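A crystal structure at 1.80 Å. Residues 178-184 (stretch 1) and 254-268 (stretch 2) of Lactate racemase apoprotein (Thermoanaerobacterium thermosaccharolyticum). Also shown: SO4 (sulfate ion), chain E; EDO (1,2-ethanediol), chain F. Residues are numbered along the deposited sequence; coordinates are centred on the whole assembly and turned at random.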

# COMPACT_ATOMS: atom_id res chain seq x y z
N GLY A 178 22.39 -7.01 24.13
CA GLY A 178 23.63 -7.59 23.59
C GLY A 178 23.75 -7.34 22.12
O GLY A 178 24.67 -6.65 21.65
N PHE A 179 22.81 -7.93 21.38
CA PHE A 179 22.68 -7.68 19.94
C PHE A 179 21.22 -7.60 19.56
O PHE A 179 20.37 -8.12 20.25
N SER A 180 20.95 -6.98 18.42
CA SER A 180 19.66 -7.05 17.77
C SER A 180 19.46 -8.37 17.05
O SER A 180 20.39 -9.20 16.94
N GLY A 181 18.24 -8.59 16.56
CA GLY A 181 17.91 -9.73 15.69
C GLY A 181 17.54 -11.06 16.37
O GLY A 181 17.25 -11.11 17.56
N GLY A 182 17.48 -12.08 15.55
CA GLY A 182 17.12 -13.44 15.96
C GLY A 182 15.82 -13.38 16.74
O GLY A 182 14.83 -12.77 16.27
N ARG A 183 15.87 -13.90 17.96
CA ARG A 183 14.77 -13.96 18.91
C ARG A 183 13.98 -12.69 19.17
O ARG A 183 12.89 -12.74 19.59
N LYS A 184 14.58 -11.55 18.93
CA LYS A 184 13.87 -10.27 19.13
C LYS A 184 12.66 -10.05 18.21
O LYS A 184 11.79 -9.18 18.47
N HIS A 254 18.71 -21.90 11.90
CA HIS A 254 18.18 -22.09 13.24
C HIS A 254 18.13 -20.74 13.95
O HIS A 254 19.08 -19.94 13.83
N SER A 255 17.04 -20.47 14.63
CA SER A 255 16.81 -19.10 15.13
C SER A 255 17.86 -18.65 16.14
O SER A 255 18.15 -17.46 16.27
N GLU A 256 18.42 -19.61 16.87
CA GLU A 256 19.54 -19.36 17.77
C GLU A 256 20.90 -19.52 17.08
O GLU A 256 21.71 -18.63 17.16
N LYS A 257 21.19 -20.67 16.46
CA LYS A 257 22.53 -20.92 15.96
C LYS A 257 22.91 -19.96 14.83
O LYS A 257 24.07 -19.56 14.75
N ALA A 258 21.98 -19.63 13.92
CA ALA A 258 22.26 -18.69 12.83
C ALA A 258 22.50 -17.28 13.37
O ALA A 258 23.38 -16.62 12.89
N HIS A 259 21.71 -16.87 14.38
CA HIS A 259 21.84 -15.58 15.05
C HIS A 259 23.19 -15.48 15.71
O HIS A 259 23.90 -14.48 15.53
N LEU A 260 23.61 -16.55 16.40
CA LEU A 260 24.93 -16.52 17.04
C LEU A 260 26.08 -16.40 16.07
O LEU A 260 27.08 -15.66 16.32
N LYS A 261 26.02 -17.12 14.93
CA LYS A 261 27.07 -16.99 13.92
C LYS A 261 27.14 -15.54 13.40
O LYS A 261 28.21 -14.97 13.23
N GLY A 262 25.99 -14.91 13.25
CA GLY A 262 25.96 -13.49 12.90
C GLY A 262 26.53 -12.58 13.97
O GLY A 262 27.29 -11.62 13.68
N CYS A 263 26.22 -12.87 15.21
CA CYS A 263 26.71 -12.05 16.34
C CYS A 263 28.20 -12.22 16.47
O CYS A 263 28.91 -11.26 16.82
N GLU A 264 28.69 -13.43 16.19
CA GLU A 264 30.13 -13.64 16.24
C GLU A 264 30.78 -12.76 15.18
O GLU A 264 31.79 -12.17 15.44
N PHE A 265 30.21 -12.69 14.00
CA PHE A 265 30.74 -11.86 12.94
C PHE A 265 30.76 -10.36 13.39
O PHE A 265 31.77 -9.65 13.28
N VAL A 266 29.64 -9.90 13.90
CA VAL A 266 29.49 -8.52 14.36
C VAL A 266 30.44 -8.25 15.47
O VAL A 266 31.04 -7.18 15.43
N SER A 267 30.59 -9.15 16.45
CA SER A 267 31.61 -8.94 17.51
C SER A 267 33.04 -8.71 16.92
O SER A 267 33.82 -7.84 17.41
N GLU A 268 33.41 -9.50 15.91
CA GLU A 268 34.75 -9.33 15.30
C GLU A 268 34.91 -7.92 14.70
O GLU A 268 35.92 -7.32 14.90

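Which side chains of the helix face stretch 1? His 259, Cys 263 and Val 266 lie along one side of it, each with its CA-to-CB bond toward stretch 1, and Phe 179 points back at them.

How does Phe 179 fit? With chi1 m (-61°) and chi2 85°, its ring presents one face to Cys 263, whose CB sits 3.8 Å from the Phe 179 ring centroid. Chi1 m at Cys 263 also brings SG over that face, 3.4 Å from Phe 179 CG. At the ring edge, Val 266 (chi1 t) places CG1 3.9 Å from Phe 179 CE2.

What receives His 259? Its t rotamer carries the imidazole over the glycine turn, where Gly 182 CA lies 4.1 Å from the His 259 ring centroid, over one face. A CB on Gly 182 would clash with His 259 CG.

Why does Arg 183 curl back? Chi1 p and chi2 m return its guanidinium to its own stretch: NH1 donates to Phe 179 O (2.9 Å) and Gly 181 O (2.8 Å), and NH2 to Phe 179 O (3.0 Å). One guanidinium face thereby meets the His 259 ring.

Does solvent join in? Water 1 bridges the stretches, accepting from Arg 183 N (3.0 Å) and donating to Ser 255 O (2.6 Å), while a sulfate O4 accepts from Gly 181 N (3.0 Å).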

# COMPACT_ATOMS: atom_id res chain seq x y z
CB PHE A 179 23.33 -8.81 19.11
CG PHE A 179 24.78 -8.98 19.35
CD1 PHE A 179 25.26 -9.75 20.39
CD2 PHE A 179 25.68 -8.45 18.46
CE1 PHE A 179 26.65 -9.88 20.61
CE2 PHE A 179 27.06 -8.58 18.63
CZ PHE A 179 27.56 -9.31 19.72
CB SER A 180 19.52 -5.86 16.80
OG SER A 180 20.30 -6.02 15.62
CB ARG A 183 15.26 -14.54 20.26
CG ARG A 183 16.12 -13.60 21.09
CD ARG A 183 17.40 -13.04 20.40
NE ARG A 183 18.30 -12.28 21.28
CZ ARG A 183 18.85 -11.11 21.01
NH1 ARG A 183 18.71 -10.51 19.86
NH2 ARG A 183 19.61 -10.55 21.89
CB LYS A 184 14.82 -9.05 19.05
CG LYS A 184 15.49 -8.75 20.36
CD LYS A 184 16.19 -7.37 20.44
CE LYS A 184 15.21 -6.27 20.73
NZ LYS A 184 15.96 -5.02 20.94
CB HIS A 254 19.11 -23.05 13.96
CG HIS A 254 18.65 -23.46 15.31
ND1 HIS A 254 18.77 -22.67 16.43
CD2 HIS A 254 18.14 -24.65 15.74
CE1 HIS A 254 18.30 -23.32 17.48
NE2 HIS A 254 17.90 -24.52 17.08
CB SER A 255 15.40 -18.93 15.67
OG SER A 255 15.29 -19.34 17.02
CB GLU A 256 19.43 -20.22 19.08
CG GLU A 256 20.28 -19.63 20.17
CD GLU A 256 20.08 -20.19 21.60
OE1 GLU A 256 19.16 -21.01 21.85
OE2 GLU A 256 20.85 -19.74 22.50
CB LYS A 257 22.68 -22.39 15.51
CG LYS A 257 22.58 -23.38 16.68
CD LYS A 257 22.58 -24.85 16.20
CE LYS A 257 22.33 -25.88 17.31
NZ LYS A 257 21.08 -25.54 18.01
CB ALA A 258 21.17 -18.68 11.73
CB HIS A 259 20.75 -15.38 16.08
CG HIS A 259 20.86 -14.08 16.85
ND1 HIS A 259 20.73 -12.82 16.27
CD2 HIS A 259 21.04 -13.86 18.18
CE1 HIS A 259 20.86 -11.90 17.21
NE2 HIS A 259 21.04 -12.50 18.37
CB LEU A 260 25.08 -17.72 17.98
CG LEU A 260 24.21 -17.80 19.23
CD1 LEU A 260 24.52 -19.09 20.07
CD2 LEU A 260 24.38 -16.57 20.17
CB LYS A 261 26.85 -18.02 12.79
CG LYS A 261 27.89 -17.98 11.71
CD LYS A 261 29.34 -18.26 12.21
CE LYS A 261 30.36 -17.28 11.52
NZ LYS A 261 30.40 -15.86 12.10
CB CYS A 263 26.03 -12.45 17.65
SG CYS A 263 24.27 -11.98 17.76
CB GLU A 264 30.55 -15.11 16.05
CG GLU A 264 30.13 -16.00 17.19
CD GLU A 264 30.15 -17.48 16.81
OE1 GLU A 264 30.41 -17.83 15.63
OE2 GLU A 264 29.94 -18.29 17.69
CB PHE A 265 29.96 -12.09 11.63
CG PHE A 265 30.40 -11.20 10.50
CD1 PHE A 265 31.59 -11.42 9.84
CD2 PHE A 265 29.63 -10.13 10.10
CE1 PHE A 265 32.00 -10.57 8.84
CE2 PHE A 265 30.05 -9.31 9.06
CZ PHE A 265 31.22 -9.54 8.45
CB VAL A 266 28.02 -8.15 14.67
CG1 VAL A 266 27.90 -6.77 15.24
CG2 VAL A 266 27.17 -8.24 13.39
CB SER A 267 31.64 -10.15 18.45
OG SER A 267 32.45 -9.83 19.54
CB GLU A 268 35.06 -10.40 14.23
CG GLU A 268 35.01 -11.82 14.72
CD GLU A 268 35.52 -12.86 13.68
OE1 GLU A 268 36.35 -12.50 12.77
OE2 GLU A 268 35.08 -14.05 13.79
S SO4 E . 15.26 -5.72 16.51
O1 SO4 E . 14.40 -6.88 16.27
O2 SO4 E . 15.57 -5.15 15.18
O3 SO4 E . 14.68 -4.65 17.37
O4 SO4 E . 16.39 -6.28 17.17
C1 EDO F . 14.11 -1.74 21.79
O1 EDO F . 14.16 -3.14 21.48
C2 EDO F . 14.81 -1.46 23.10
O2 EDO F . 13.90 -0.74 23.94
O HOH W 1 17.99 -15.96 18.38